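Local coordinates for protein pectinesterase A (Erwinia chrysanthemi, PDB 2NTP) that hydrolyses the methyl esters of galacturonosyl residues in pectin, releasing methanol, probably as the first step in the maceration and soft-rotting of plant tissue, at residues Asp110-Gln115 and Val150-Thr155; Ala196-Lys199 and Val203-Tyr206; Cys168-Ser171 and Asp175-Phe178; Leu190-Arg195 and Lys237-Gly242. All coordinates share one frame; numbering follows the deposited sequence.

Contact 1: residues Asp110-Gln115 and Val150-Thr155. With ADA (alpha-D-galactopyranuronic acid), chain C; ADA (alpha-D-galactopyranuronic acid), chain B.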
loop_
_atom_site.group_PDB
_atom_site.type_symbol
_atom_site.label_atom_id
_atom_site.label_comp_id
_atom_site.label_asym_id
_atom_site.label_seq_id
_atom_site.Cartn_x
_atom_site.Cartn_y
_atom_site.Cartn_z
ATOM N N ASP A 110 1.245 15.951 -5.384
ATOM C CA ASP A 110 1.994 16.752 -4.433
ATOM C C ASP A 110 1.091 17.131 -3.268
ATOM O O ASP A 110 0.583 18.250 -3.191
ATOM C CB ASP A 110 2.567 17.992 -5.123
ATOM C CG ASP A 110 3.677 18.659 -4.325
ATOM O OD1 ASP A 110 3.736 18.502 -3.085
ATOM O OD2 ASP A 110 4.494 19.367 -4.957
ATOM N N PHE A 111 0.886 16.181 -2.362
ATOM C CA PHE A 111 0.062 16.425 -1.183
ATOM C C PHE A 111 0.460 17.691 -0.406
ATOM O O PHE A 111 -0.403 18.513 -0.109
ATOM C CB PHE A 111 0.039 15.195 -0.272
ATOM C CG PHE A 111 -0.740 15.393 0.991
ATOM C CD1 PHE A 111 -2.114 15.193 1.015
ATOM C CD2 PHE A 111 -0.096 15.779 2.165
ATOM C CE1 PHE A 111 -2.838 15.375 2.192
ATOM C CE2 PHE A 111 -0.811 15.961 3.342
ATOM C CZ PHE A 111 -2.190 15.767 3.354
ATOM N N PRO A 112 1.758 17.852 -0.058
ATOM C CA PRO A 112 2.104 19.059 0.709
ATOM C C PRO A 112 1.807 20.371 -0.024
ATOM O O PRO A 112 1.341 21.322 0.602
ATOM C CB PRO A 112 3.608 18.904 0.951
ATOM C CG PRO A 112 3.846 17.411 0.876
ATOM C CD PRO A 112 2.940 16.988 -0.251
ATOM N N ALA A 113 2.070 20.421 -1.327
ATOM C CA ALA A 113 1.778 21.633 -2.102
ATOM C C ALA A 113 0.277 21.887 -2.141
ATOM O O ALA A 113 -0.165 23.034 -2.047
ATOM C CB ALA A 113 2.354 21.541 -3.508
ATOM N N ASN A 114 -0.502 20.813 -2.263
ATOM C CA ASN A 114 -1.959 20.911 -2.210
ATOM C C ASN A 114 -2.449 21.519 -0.897
ATOM O O ASN A 114 -3.280 22.423 -0.903
ATOM C CB ASN A 114 -2.619 19.550 -2.405
ATOM C CG ASN A 114 -4.129 19.656 -2.526
ATOM O OD1 ASN A 114 -4.647 20.047 -3.569
ATOM N ND2 ASN A 114 -4.841 19.313 -1.457
ATOM N N GLN A 115 -1.933 21.013 0.222
ATOM C CA GLN A 115 -2.336 21.493 1.546
ATOM C C GLN A 115 -1.930 22.938 1.798
ATOM O O GLN A 115 -2.609 23.647 2.541
ATOM C CB GLN A 115 -1.772 20.588 2.648
ATOM C CG GLN A 115 -2.250 19.153 2.542
ATOM C CD GLN A 115 -3.752 19.026 2.673
ATOM O OE1 GLN A 115 -4.475 19.020 1.675
ATOM N NE2 GLN A 115 -4.235 18.941 3.907
ATOM N N VAL A 150 5.885 4.875 -3.291
ATOM C CA VAL A 150 5.935 6.266 -2.836
ATOM C C VAL A 150 4.580 6.956 -2.907
ATOM O O VAL A 150 3.922 6.951 -3.947
ATOM C CB VAL A 150 6.963 7.084 -3.656
ATOM C CG1 VAL A 150 6.919 8.547 -3.261
ATOM C CG2 VAL A 150 8.381 6.506 -3.475
ATOM N N GLY A 151 4.179 7.558 -1.793
ATOM C CA GLY A 151 2.987 8.400 -1.772
ATOM C C GLY A 151 2.864 9.101 -0.439
ATOM O O GLY A 151 3.817 9.126 0.358
ATOM N N TYR A 152 1.696 9.688 -0.207
ATOM C CA TYR A 152 1.374 10.289 1.076
ATOM C C TYR A 152 0.143 9.566 1.629
ATOM O O TYR A 152 0.276 8.569 2.341
ATOM C CB TYR A 152 1.160 11.806 0.937
ATOM C CG TYR A 152 2.414 12.585 0.569
ATOM C CD1 TYR A 152 3.270 13.076 1.559
ATOM C CD2 TYR A 152 2.743 12.834 -0.764
ATOM C CE1 TYR A 152 4.426 13.792 1.227
ATOM C CE2 TYR A 152 3.898 13.553 -1.105
ATOM C CZ TYR A 152 4.726 14.033 -0.106
ATOM O OH TYR A 152 5.866 14.750 -0.437
ATOM N N GLN A 153 -1.047 10.041 1.284
ATOM C CA GLN A 153 -2.272 9.380 1.728
ATOM C C GLN A 153 -2.601 8.186 0.837
ATOM O O GLN A 153 -2.674 8.324 -0.391
ATOM C CB GLN A 153 -3.433 10.375 1.746
ATOM C CG GLN A 153 -4.730 9.814 2.353
ATOM C CD GLN A 153 -5.757 10.898 2.640
ATOM O OE1 GLN A 153 -5.514 12.076 2.403
ATOM N NE2 GLN A 153 -6.908 10.498 3.166
ATOM N N ASP A 154 -2.800 7.020 1.459
ATOM C CA ASP A 154 -3.282 5.821 0.747
ATOM C C ASP A 154 -2.283 5.248 -0.284
ATOM O O ASP A 154 -2.668 4.752 -1.347
ATOM C CB ASP A 154 -4.652 6.098 0.077
ATOM C CG ASP A 154 -5.814 6.086 1.067
ATOM O OD1 ASP A 154 -5.576 6.180 2.289
ATOM O OD2 ASP A 154 -6.978 5.982 0.621
ATOM N N THR A 155 -0.995 5.289 0.043
ATOM C CA THR A 155 0.044 4.814 -0.886
ATOM C C THR A 155 -0.205 3.408 -1.457
ATOM O O THR A 155 -0.137 3.213 -2.670
ATOM C CB THR A 155 1.427 4.861 -0.215
ATOM O OG1 THR A 155 1.659 6.193 0.267
ATOM C CG2 THR A 155 2.539 4.459 -1.207
HETATM C C1 ADA C . -10.410 9.996 4.595
HETATM C C2 ADA C . -11.808 9.385 4.594
HETATM C C3 ADA C . -11.768 7.992 5.227
HETATM C C4 ADA C . -10.706 7.131 4.538
HETATM C C5 ADA C . -9.352 7.836 4.629
HETATM C C6 ADA C . -8.227 7.075 3.975
HETATM O O2 ADA C . -12.697 10.248 5.315
HETATM O O3 ADA C . -13.062 7.379 5.139
HETATM O O4 ADA C . -11.045 6.978 3.154
HETATM O O5 ADA C . -9.468 9.112 3.980
HETATM O O6B ADA C . -8.083 5.842 4.169
HETATM O O6A ADA C . -7.454 7.738 3.253
HETATM C C1 ADA B . -7.647 11.809 8.177
HETATM C C2 ADA B . -7.509 12.035 6.671
HETATM C C3 ADA B . -8.831 12.510 6.071
HETATM C C4 ADA B . -10.003 11.632 6.524
HETATM C C5 ADA B . -10.008 11.437 8.039
HETATM C C6 ADA B . -11.099 10.479 8.433
HETATM O O2 ADA B . -6.509 13.026 6.435
HETATM O O3 ADA B . -8.745 12.522 4.640
HETATM O O4 ADA B . -9.935 10.339 5.913
HETATM O O5 ADA B . -8.736 10.919 8.447
HETATM O O6B ADA B . -10.830 9.570 9.245
HETATM O O6A ADA B . -12.237 10.621 7.932
#
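CG of Phe111 swings beside its own carbonyl carbon (chi1 177°), which sets CB of Phe111 against the Tyr152 ring, 3.6 Å from CD2 of Tyr152. CG of Tyr152 lies opposite its carbonyl carbon (chi1 -67°), and this carries the phenol under Pro112. The Phe111 and Tyr152 rings, inclined by only 28°, are slid so far apart that they barely overlap. Pro112 meets the ring more squarely: its CD lies over one face of Tyr152 in a CH-pi interaction, 3.8 Å from the ring centroid. Asp110 is the N-cap of this short helix, its OD1 accepting from Ala113 N at 3.1 Å. Beside Tyr152, the extended side chain of Gln153, the transition-state stabilizer, reaches into the substrate cleft. There Gln153 NE2 donates to O6A of the galacturonate (ADA) of chain C and, less straight, to O3 of that of chain B. OE1 of Gln153 is hydrogen-bonded to Thr128 OG1, which probably fixes the turn of the amide. OD1 of Asp154, the proton donor, lies 2.6 Å from the same O6A of chain C. The contact sets helix 111-116, which follows strand 103-107, against the loop between strands 147-150 and 156-158 of the parallel beta-helix.

Contact 2: residues Ala196-Lys199 and Val203-Tyr206; sequences ADVK and VSGY. With ADA (alpha-D-galactopyranuronic acid), chain D.
Val198 points its side chain at the backbone of the 203-206 segment, whereas Val203 turns its own side chain away, so one methyl of a branched side chain meets chiefly the backbone carbonyl of Val203. CG1 of Val198 approaches O of Val203 at 3.6 Å; it is the branch anti to the backbone N (chi1 170°), and the second methyl, CG2, stands slightly farther off, 3.9 Å from the same oxygen. The hydroxyl of Ser204 is a looser neighbour, its OG 4.1 Å from CG1 of Val198. No hydrogen bond joins the two segments. At Gly205 the chain enters strand 205-210, and Tyr206 extends its phenol to the bound sugar: OH of Tyr206 and O3 of the galacturonate of chain D are hydrogen-bonded at 2.8 Å, with O3 at the ring edge and in the ring plane. Tyr277 and Arg243 also touch the Tyr206 side chain. Arg195 ties the two segments together from outside them, forming a salt bridge with OD1 of Asp197 and donating through NH1 to O of Ser204; OD2 of Asp197 has a further partner in Gln115 NE2. Direct contact between the segments is therefore van der Waals in kind, and the polar links run through the substrate-binding arginine. Its guanidinium, shared between a carboxylate and a carbonyl, is probably held ready in this way for the acidic sugar that it also binds.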
loop_
_atom_site.group_PDB
_atom_site.type_symbol
_atom_site.label_atom_id
_atom_site.label_comp_id
_atom_site.label_asym_id
_atom_site.label_seq_id
_atom_site.Cartn_x
_atom_site.Cartn_y
_atom_site.Cartn_z
ATOM N N ALA A 196 3.716 19.035 7.092
ATOM C CA ALA A 196 3.853 20.470 7.339
ATOM C C ALA A 196 2.520 21.105 7.740
ATOM O O ALA A 196 2.491 22.177 8.364
ATOM C CB ALA A 196 4.425 21.168 6.115
ATOM N N ASP A 197 1.426 20.434 7.387
ATOM C CA ASP A 197 0.077 20.974 7.566
ATOM C C ASP A 197 -0.596 20.563 8.879
ATOM O O ASP A 197 -1.735 20.959 9.143
ATOM C CB ASP A 197 -0.813 20.595 6.371
ATOM C CG ASP A 197 -1.006 19.089 6.229
ATOM O OD1 ASP A 197 -0.001 18.351 6.233
ATOM O OD2 ASP A 197 -2.166 18.643 6.093
ATOM N N VAL A 198 0.108 19.781 9.695
ATOM C CA VAL A 198 -0.439 19.277 10.958
ATOM C C VAL A 198 0.155 20.021 12.155
ATOM O O VAL A 198 1.375 20.085 12.311
ATOM C CB VAL A 198 -0.228 17.741 11.100
ATOM C CG1 VAL A 198 -0.578 17.255 12.503
ATOM C CG2 VAL A 198 -1.065 16.999 10.074
ATOM N N LYS A 199 -0.727 20.578 12.987
ATOM C CA LYS A 199 -0.333 21.327 14.183
ATOM C C LYS A 199 0.390 20.448 15.193
ATOM O O LYS A 199 0.100 19.255 15.311
ATOM C CB LYS A 199 -1.561 21.940 14.862
ATOM C CG LYS A 199 -2.227 23.061 14.092
ATOM C CD LYS A 199 -3.404 23.612 14.884
ATOM C CE LYS A 199 -4.214 24.610 14.075
ATOM N NZ LYS A 199 -3.482 25.883 13.853
ATOM N N VAL A 203 -2.259 14.358 15.242
ATOM C CA VAL A 203 -1.745 13.150 14.588
ATOM C C VAL A 203 -1.334 13.427 13.136
ATOM O O VAL A 203 -2.098 14.024 12.375
ATOM C CB VAL A 203 -2.775 11.991 14.661
ATOM C CG1 VAL A 203 -2.291 10.764 13.885
ATOM C CG2 VAL A 203 -3.039 11.618 16.112
ATOM N N SER A 204 -0.131 12.981 12.771
ATOM C CA SER A 204 0.376 13.115 11.402
ATOM C C SER A 204 -0.094 11.999 10.467
ATOM O O SER A 204 -0.272 12.228 9.274
ATOM C CB SER A 204 1.907 13.200 11.390
ATOM O OG SER A 204 2.353 14.509 11.708
ATOM N N GLY A 205 -0.280 10.790 10.995
ATOM C CA GLY A 205 -0.779 9.703 10.152
ATOM C C GLY A 205 -0.916 8.357 10.822
ATOM O O GLY A 205 -0.813 8.247 12.046
ATOM N N TYR A 206 -1.167 7.341 9.999
ATOM C CA TYR A 206 -1.396 5.965 10.451
ATOM C C TYR A 206 -0.774 5.046 9.413
ATOM O O TYR A 206 -1.031 5.183 8.212
ATOM C CB TYR A 206 -2.902 5.663 10.585
ATOM C CG TYR A 206 -3.686 6.801 11.203
ATOM C CD1 TYR A 206 -4.204 7.822 10.405
ATOM C CD2 TYR A 206 -3.872 6.884 12.586
ATOM C CE1 TYR A 206 -4.898 8.889 10.960
ATOM C CE2 TYR A 206 -4.574 7.957 13.156
ATOM C CZ TYR A 206 -5.086 8.949 12.324
ATOM O OH TYR A 206 -5.773 10.024 12.842
HETATM C C1 ADA D . -9.209 15.207 11.360
HETATM C C2 ADA D . -9.066 13.689 11.537
HETATM C C3 ADA D . -7.606 13.263 11.375
HETATM C C4 ADA D . -7.051 13.754 10.037
HETATM C C5 ADA D . -7.267 15.267 9.873
HETATM C C6 ADA D . -6.845 15.713 8.497
HETATM O O1 ADA D . -8.598 15.910 12.454
HETATM O O2 ADA D . -9.566 13.280 12.817
HETATM O O3 ADA D . -7.482 11.837 11.463
HETATM O O4 ADA D . -7.652 13.024 8.955
HETATM O O5 ADA D . -8.642 15.632 10.106
HETATM O O6B ADA D . -7.701 15.754 7.583
HETATM O O6A ADA D . -5.645 16.026 8.311
#

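Contact 3: residues Cys168-Ser171 and Asp175-Phe178. With ADA (alpha-D-galactopyranuronic acid), chain C.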
loop_
_atom_site.group_PDB
_atom_site.type_symbol
_atom_site.label_atom_id
_atom_site.label_comp_id
_atom_site.label_asym_id
_atom_site.label_seq_id
_atom_site.Cartn_x
_atom_site.Cartn_y
_atom_site.Cartn_z
ATOM N N CYS A 168 11.484 -4.234 0.855
ATOM C CA CYS A 168 10.759 -3.155 0.223
ATOM C C CYS A 168 10.860 -1.845 1.000
ATOM O O CYS A 168 11.261 -1.829 2.164
ATOM C CB CYS A 168 9.302 -3.577 -0.003
ATOM S SG CYS A 168 8.161 -3.397 1.392
ATOM N N ARG A 169 10.539 -0.744 0.324
ATOM C CA ARG A 169 10.355 0.543 0.987
ATOM C C ARG A 169 8.952 1.023 0.675
ATOM O O ARG A 169 8.520 0.978 -0.476
ATOM C CB ARG A 169 11.392 1.574 0.515
ATOM C CG ARG A 169 11.407 2.887 1.328
ATOM C CD ARG A 169 12.243 3.950 0.608
ATOM N NE ARG A 169 12.423 5.200 1.362
ATOM C CZ ARG A 169 11.666 6.292 1.235
ATOM N NH1 ARG A 169 10.625 6.311 0.405
ATOM N NH2 ARG A 169 11.940 7.371 1.967
ATOM N N ILE A 170 8.224 1.444 1.706
ATOM C CA ILE A 170 6.893 2.028 1.516
ATOM C C ILE A 170 6.802 3.293 2.358
ATOM O O ILE A 170 7.043 3.253 3.561
ATOM C CB ILE A 170 5.749 1.048 1.900
ATOM C CG1 ILE A 170 5.889 -0.283 1.139
ATOM C CG2 ILE A 170 4.383 1.697 1.633
ATOM C CD1 ILE A 170 4.930 -1.393 1.582
ATOM N N SER A 171 6.471 4.410 1.717
ATOM C CA SER A 171 6.366 5.691 2.404
ATOM C C SER A 171 4.955 6.243 2.309
ATOM O O SER A 171 4.221 5.948 1.358
ATOM C CB SER A 171 7.354 6.706 1.818
ATOM O OG SER A 171 6.934 7.163 0.550
ATOM N N ASP A 175 -2.996 6.264 6.465
ATOM C CA ASP A 175 -3.507 4.980 5.982
ATOM C C ASP A 175 -2.704 4.475 4.784
ATOM O O ASP A 175 -3.285 4.059 3.777
ATOM C CB ASP A 175 -5.005 5.092 5.613
ATOM C CG ASP A 175 -5.883 5.520 6.789
ATOM O OD1 ASP A 175 -5.386 5.603 7.923
ATOM O OD2 ASP A 175 -7.093 5.775 6.572
ATOM N N PHE A 176 -1.372 4.522 4.877
ATOM C CA PHE A 176 -0.566 4.288 3.674
ATOM C C PHE A 176 -0.414 2.822 3.258
ATOM O O PHE A 176 0.082 2.532 2.169
ATOM C CB PHE A 176 0.730 5.130 3.605
ATOM C CG PHE A 176 1.812 4.756 4.598
ATOM C CD1 PHE A 176 2.726 3.739 4.313
ATOM C CD2 PHE A 176 1.976 5.491 5.777
ATOM C CE1 PHE A 176 3.765 3.423 5.207
ATOM C CE2 PHE A 176 3.018 5.193 6.676
ATOM C CZ PHE A 176 3.907 4.155 6.393
ATOM N N ILE A 177 -0.860 1.915 4.123
ATOM C CA ILE A 177 -1.125 0.531 3.737
ATOM C C ILE A 177 -2.537 0.262 4.208
ATOM O O ILE A 177 -2.799 0.285 5.405
ATOM C CB ILE A 177 -0.168 -0.484 4.405
ATOM C CG1 ILE A 177 1.293 -0.164 4.063
ATOM C CG2 ILE A 177 -0.529 -1.913 3.969
ATOM C CD1 ILE A 177 2.316 -0.912 4.933
ATOM N N PHE A 178 -3.452 0.026 3.276
ATOM C CA PHE A 178 -4.863 -0.132 3.650
ATOM C C PHE A 178 -5.577 -1.134 2.756
ATOM O O PHE A 178 -5.137 -1.407 1.634
ATOM C CB PHE A 178 -5.590 1.228 3.647
ATOM C CG PHE A 178 -5.858 1.787 2.270
ATOM C CD1 PHE A 178 -4.812 2.249 1.474
ATOM C CD2 PHE A 178 -7.161 1.865 1.776
ATOM C CE1 PHE A 178 -5.052 2.758 0.200
ATOM C CE2 PHE A 178 -7.417 2.392 0.507
ATOM C CZ PHE A 178 -6.362 2.842 -0.279
HETATM C C1 ADA C . -10.410 9.996 4.595
HETATM C C2 ADA C . -11.808 9.385 4.594
HETATM C C3 ADA C . -11.768 7.992 5.227
HETATM C C4 ADA C . -10.706 7.131 4.538
HETATM C C5 ADA C . -9.352 7.836 4.629
HETATM C C6 ADA C . -8.227 7.075 3.975
HETATM O O2 ADA C . -12.697 10.248 5.315
HETATM O O3 ADA C . -13.062 7.379 5.139
HETATM O O4 ADA C . -11.045 6.978 3.154
HETATM O O5 ADA C . -9.468 9.112 3.980
HETATM O O6B ADA C . -8.083 5.842 4.169
HETATM O O6A ADA C . -7.454 7.738 3.253
#
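At this turn of the parallel beta-helix the chain leaves strand 169-172 and rounds a corner that carries Asp175, the catalytic nucleophile, on the cleft side and Phe176 on the interior side. The Phe176 ring packs against the preceding strand. Its CD1 lies 3.8 Å from CG2 of Ile170, the two side chains crossing obliquely, and its CE1 is 3.7 Å from the carbonyl O of Ile170. One ring face is met off-centre by C of Ser171, 3.9 Å from CD1 of Phe176. CG of Phe176 sits between its own backbone N and carbonyl carbon (chi1 70°), which directs the ring back over the strand. A looser apolar contact, CD1 of Ile170 to CD1 of Ile177 at 4.3 Å, continues the buried patch. On the cleft side of the corner, OD2 of Asp175 stands 2.6 Å from O6B of the galacturonate of chain C, and OD1 of Asp175 is engaged by Arg243 in a salt bridge that probably helps orient the carboxylate. The contact lies within one coil, flanked by its neighbours: Ile170 touches Leu149 of strand 147-150 and Leu190 of strand 189-192, Phe176 also meets Leu207 of strand 205-210, and Cys168 is joined to Cys188 by a disulfide just before strand 189-192.

Contact 4: residues Leu190-Arg195 and Lys237-Gly242; sequences LVSRYR and KSYGLG
One face of the Tyr239 ring is covered by Ser192, whose CB stands almost on the ring normal (5° off it) and 3.4 Å from the centroid in a CH-pi contact. OG of Ser192, opposite its own carbonyl carbon (chi1 -69°), leans over the same face, 3.3 Å from CD2 of Tyr239. On the other side, displaced beyond the rim, C of Gly205 is 3.4 Å from CD2 of Tyr239. At the ring edge, near its plane, comes the backbone carbonyl of Arg193: OH of Tyr239 donates to O of Arg193 over 2.6 Å, in the carbonyl plane and on a lone pair. N of Arg193 is also close, 3.1 Å from OH of Tyr239. The phenol thereby pins the chain where strand 189-192 gives way to the loop that carries Arg195. Arg193 starts away from the 237-242 segment; its guanidinium forms a salt bridge with Glu230 and a cation-pi contact with Tyr152. Arg195, whose NE pairs with Asp197, uses NH2 to bind the carboxylate of a bound galacturonate. Tyr239 belongs to strand 239-242, between strands 205-210 and 276-278; it packs on Leu207 and Ile276 within its own sheet, while Ser192 and Arg193 join that sheet to the one holding strand 189-192.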
loop_
_atom_site.group_PDB
_atom_site.type_symbol
_atom_site.label_atom_id
_atom_site.label_comp_id
_atom_site.label_asym_id
_atom_site.label_seq_id
_atom_site.Cartn_x
_atom_site.Cartn_y
_atom_site.Cartn_z
ATOM N N LEU A 190 9.141 0.884 6.463
ATOM C CA LEU A 190 7.879 1.612 6.389
ATOM C C LEU A 190 8.134 3.017 6.902
ATOM O O LEU A 190 8.437 3.210 8.085
ATOM C CB LEU A 190 6.788 0.899 7.200
ATOM C CG LEU A 190 6.541 -0.586 6.868
ATOM C CD1 LEU A 190 5.383 -1.134 7.690
ATOM C CD2 LEU A 190 6.288 -0.829 5.373
ATOM N N VAL A 191 8.030 3.988 5.997
ATOM C CA VAL A 191 8.539 5.339 6.228
ATOM C C VAL A 191 7.405 6.342 6.447
ATOM O O VAL A 191 6.670 6.670 5.514
ATOM C CB VAL A 191 9.462 5.796 5.059
ATOM C CG1 VAL A 191 10.076 7.161 5.346
ATOM C CG2 VAL A 191 10.560 4.751 4.790
ATOM N N SER A 192 7.275 6.813 7.688
ATOM C CA SER A 192 6.269 7.816 8.053
ATOM C C SER A 192 6.766 9.208 7.687
ATOM O O SER A 192 7.850 9.626 8.120
ATOM C CB SER A 192 5.975 7.762 9.551
ATOM O OG SER A 192 5.301 6.576 9.907
ATOM N N ARG A 193 5.959 9.927 6.918
ATOM C CA ARG A 193 6.397 11.185 6.323
ATOM C C ARG A 193 5.992 12.420 7.119
ATOM O O ARG A 193 4.983 12.430 7.842
ATOM C CB ARG A 193 5.919 11.281 4.868
ATOM C CG ARG A 193 6.380 10.097 4.010
ATOM C CD ARG A 193 6.045 10.295 2.539
ATOM N NE ARG A 193 6.992 11.190 1.866
ATOM C CZ ARG A 193 7.016 11.403 0.552
ATOM N NH1 ARG A 193 6.141 10.792 -0.239
ATOM N NH2 ARG A 193 7.919 12.227 0.031
ATOM N N TYR A 194 6.798 13.465 6.971
ATOM C CA TYR A 194 6.560 14.740 7.630
ATOM C C TYR A 194 5.298 15.428 7.100
ATOM O O TYR A 194 5.055 15.461 5.890
ATOM C CB TYR A 194 7.780 15.641 7.441
ATOM C CG TYR A 194 7.585 17.037 7.983
ATOM C CD1 TYR A 194 7.550 17.271 9.362
ATOM C CD2 TYR A 194 7.426 18.118 7.124
ATOM C CE1 TYR A 194 7.365 18.553 9.867
ATOM C CE2 TYR A 194 7.241 19.403 7.622
ATOM C CZ TYR A 194 7.210 19.610 8.992
ATOM O OH TYR A 194 7.025 20.882 9.496
ATOM N N ARG A 195 4.500 15.971 8.019
ATOM C CA ARG A 195 3.287 16.714 7.675
ATOM C C ARG A 195 3.432 18.178 8.068
ATOM O O ARG A 195 3.290 18.520 9.243
ATOM C CB ARG A 195 2.068 16.143 8.414
ATOM C CG ARG A 195 1.614 14.749 7.983
ATOM C CD ARG A 195 0.766 14.770 6.710
ATOM N NE ARG A 195 -0.435 15.609 6.770
ATOM C CZ ARG A 195 -1.630 15.208 7.209
ATOM N NH1 ARG A 195 -1.805 13.984 7.688
ATOM N NH2 ARG A 195 -2.661 16.052 7.195
ATOM N N LYS A 237 5.500 10.457 18.910
ATOM C CA LYS A 237 4.086 10.140 19.170
ATOM C C LYS A 237 3.112 10.836 18.210
ATOM O O LYS A 237 2.064 11.341 18.626
ATOM C CB LYS A 237 3.732 10.420 20.639
ATOM C CG LYS A 237 4.545 9.581 21.608
ATOM C CD LYS A 237 4.051 9.716 23.039
ATOM C CE LYS A 237 4.946 8.940 23.997
ATOM N NZ LYS A 237 4.941 7.465 23.748
ATOM N N SER A 238 3.474 10.843 16.928
ATOM C CA SER A 238 2.684 11.501 15.875
ATOM C C SER A 238 1.994 10.511 14.937
ATOM O O SER A 238 1.106 10.898 14.176
ATOM C CB SER A 238 3.565 12.453 15.052
ATOM O OG SER A 238 4.636 11.753 14.443
ATOM N N TYR A 239 2.403 9.243 14.997
ATOM C CA TYR A 239 1.898 8.206 14.086
ATOM C C TYR A 239 1.268 7.006 14.783
ATOM O O TYR A 239 1.823 6.465 15.740
ATOM C CB TYR A 239 3.017 7.723 13.160
ATOM C CG TYR A 239 3.087 8.490 11.864
ATOM C CD1 TYR A 239 3.754 9.717 11.786
ATOM C CD2 TYR A 239 2.469 7.999 10.715
ATOM C CE1 TYR A 239 3.812 10.424 10.594
ATOM C CE2 TYR A 239 2.519 8.700 9.523
ATOM C CZ TYR A 239 3.186 9.913 9.467
ATOM O OH TYR A 239 3.227 10.600 8.282
ATOM N N GLY A 240 0.104 6.592 14.294
ATOM C CA GLY A 240 -0.518 5.364 14.765
ATOM C C GLY A 240 -0.061 4.172 13.948
ATOM O O GLY A 240 0.214 4.291 12.747
ATOM N N LEU A 241 0.014 3.015 14.600
ATOM C CA LEU A 241 0.324 1.761 13.911
ATOM C C LEU A 241 -0.811 1.340 12.988
ATOM O O LEU A 241 -0.581 0.709 11.956
ATOM C CB LEU A 241 0.603 0.646 14.918
ATOM C CG LEU A 241 1.886 0.750 15.747
ATOM C CD1 LEU A 241 1.890 -0.318 16.821
ATOM C CD2 LEU A 241 3.121 0.643 14.858
ATOM N N GLY A 242 -2.031 1.705 13.362
ATOM C CA GLY A 242 -3.201 1.337 12.582
ATOM C C GLY A 242 -4.464 1.928 13.169
ATOM O O GLY A 242 -4.510 2.263 14.352
#

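In the fold
Following the chain from the N terminus, contact 1 first closes a long loop, from helix 111-116 to the turn after strand 147-150. Contact 3 comes next, a short closure round the corner after strand 169-172, and the two meet where Thr155 OG1 bonds to Ser171 O. Contact 4 then spans 190-195 to 237-242, and within that span lies contact 2, a tight closure at the entry to strand 205-210. No two closures cross. Strands 169-172 and 189-192 are neighbours in one parallel sheet, linking contacts 3 and 4; strands 205-210 and 239-242 are neighbours in another, linking 2 and 4. A probable hydrogen bond from Arg193 NH1 to Gly151 O joins contacts 1 and 4.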